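Local coordinates for NlpC/P60 domain-containing protein (Mycobacterium avium subsp. paratuberculosis, PDB 3GT2) that is of unknown function but carries an NlpC/P60 domain of the peptidase C40 family, consistent with cysteine-type peptidase activity, at residues R27-S32 with N39-G44. Numbering follows the deposited sequence.
Sequences RGVPFS and NGPTRG. With SO4 (sulfate ion), chain B.
V29 and S32 face P41 and G44 along two extended runs that travel the same way, their end-to-end directions 18° apart. The runs converge: the CA atoms of V29 and P41 are 7.8 Å apart, those of S32 and G44 5.6 Å. Only 142 Å² is buried, summed over both sides, which marks a small surface contact. At its wider end, V29 CG1 lies 4.1 Å from P41 CB, the valine crossing the proline ring at about a right angle; CG1 stands anti to the backbone N (chi1 170°), and this rotation aims it at the ring. At the narrower end, S32 OG approaches the backbone of G44, 3.4 Å from G44 N. The hydrogen bond of this hydroxyl is to T51 O, which ties it to the chain leading into strand 52-53.

T42 and R43 direct their CB atoms away from residues 27-32. T42 OG1 donates a hydrogen bond to R43 O at 3.0 Å, standing above the carbonyl plane, and pairs with G36 N as well. R43 grips a sulfate, probably from the crystallisation liquor: R43 N donates a hydrogen bond to sulfate O3 at 2.8 Å and R43 NH2 one to O1 at 2.9 Å. With NE also bonding O1, the guanidinium meets the anion by its edge, the sulfur lying in its plane.

Within the NlpC/P60 domain, the contact joins the loop after helix 7-24 to the residues flanking the short, weakly bonded strand 42-43, which pairs antiparallel with strand 52-53. F54 touches both V29 and P41, while backbone bonds from G28 and V29 to V122 fasten the loop to edge strand 122-126 of the four-stranded sheet.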
# COMPACT_ATOMS: atom_id res chain seq x y z
N ARG A 27 10.04 6.38 -3.08
CA ARG A 27 10.97 5.38 -3.64
C ARG A 27 12.37 5.57 -3.06
O ARG A 27 12.86 6.70 -2.98
CB ARG A 27 11.04 5.49 -5.16
CG ARG A 27 9.86 4.83 -5.89
CD ARG A 27 9.88 5.15 -7.38
NE ARG A 27 9.53 6.55 -7.66
CZ ARG A 27 9.50 7.08 -8.88
NH1 ARG A 27 9.81 6.35 -9.94
NH2 ARG A 27 9.18 8.36 -9.04
N GLY A 28 12.99 4.48 -2.64
CA GLY A 28 14.33 4.53 -2.07
C GLY A 28 14.37 4.58 -0.55
O GLY A 28 15.42 4.32 0.05
N VAL A 29 13.25 4.91 0.09
CA VAL A 29 13.24 4.93 1.55
C VAL A 29 13.42 3.49 2.02
O VAL A 29 12.80 2.59 1.47
CB VAL A 29 11.93 5.53 2.12
CG1 VAL A 29 11.84 5.31 3.62
CG2 VAL A 29 11.83 7.01 1.77
N PRO A 30 14.29 3.27 3.01
CA PRO A 30 14.59 1.90 3.45
C PRO A 30 13.44 1.21 4.16
O PRO A 30 12.61 1.87 4.78
CB PRO A 30 15.74 2.10 4.45
CG PRO A 30 16.27 3.47 4.15
CD PRO A 30 15.11 4.27 3.71
N PHE A 31 13.41 -0.12 4.08
CA PHE A 31 12.55 -0.91 4.94
C PHE A 31 12.91 -0.71 6.39
O PHE A 31 14.09 -0.72 6.75
CB PHE A 31 12.67 -2.39 4.59
CG PHE A 31 11.97 -3.30 5.55
CD1 PHE A 31 10.59 -3.46 5.50
CD2 PHE A 31 12.68 -4.01 6.49
CE1 PHE A 31 9.94 -4.30 6.37
CE2 PHE A 31 12.03 -4.86 7.38
CZ PHE A 31 10.66 -5.00 7.31
N SER A 32 11.89 -0.53 7.23
CA SER A 32 12.06 -0.60 8.67
C SER A 32 10.91 -1.35 9.29
O SER A 32 9.74 -0.97 9.12
CB SER A 32 12.15 0.79 9.29
OG SER A 32 12.33 0.67 10.68
N ASN A 39 2.26 10.19 8.58
CA ASN A 39 3.05 11.41 8.46
C ASN A 39 4.40 11.22 7.77
O ASN A 39 5.13 12.19 7.53
CB ASN A 39 3.24 12.06 9.83
CG ASN A 39 1.94 12.62 10.38
OD1 ASN A 39 1.21 13.33 9.69
ND2 ASN A 39 1.64 12.29 11.64
N GLY A 40 4.72 9.98 7.44
CA GLY A 40 5.97 9.68 6.78
C GLY A 40 6.72 8.56 7.47
O GLY A 40 6.18 7.91 8.37
N PRO A 41 7.96 8.31 7.04
CA PRO A 41 8.81 7.25 7.58
C PRO A 41 9.18 7.56 9.02
O PRO A 41 9.33 8.73 9.34
CB PRO A 41 10.08 7.33 6.73
CG PRO A 41 9.84 8.35 5.68
CD PRO A 41 8.65 9.14 6.04
N THR A 42 9.32 6.53 9.84
CA THR A 42 9.76 6.70 11.23
C THR A 42 10.60 5.50 11.66
O THR A 42 10.71 4.52 10.93
CB THR A 42 8.56 6.80 12.18
OG1 THR A 42 7.93 5.52 12.32
CG2 THR A 42 7.53 7.80 11.65
N ARG A 43 11.19 5.57 12.85
CA ARG A 43 11.82 4.38 13.40
C ARG A 43 10.76 3.30 13.62
O ARG A 43 9.59 3.60 13.85
CB ARG A 43 12.57 4.69 14.70
CG ARG A 43 13.79 5.55 14.48
CD ARG A 43 14.51 5.81 15.79
NE ARG A 43 13.62 6.38 16.79
CZ ARG A 43 13.94 6.57 18.06
NH1 ARG A 43 15.14 6.21 18.50
NH2 ARG A 43 13.05 7.10 18.90
N GLY A 44 11.17 2.04 13.53
CA GLY A 44 10.26 0.94 13.79
C GLY A 44 10.50 0.36 15.16
O GLY A 44 10.95 1.05 16.08
S SO4 B . 10.03 7.80 15.99
O1 SO4 B . 10.77 7.91 17.24
O2 SO4 B . 9.45 9.09 15.63
O3 SO4 B . 10.95 7.36 14.94
O4 SO4 B . 8.95 6.83 16.13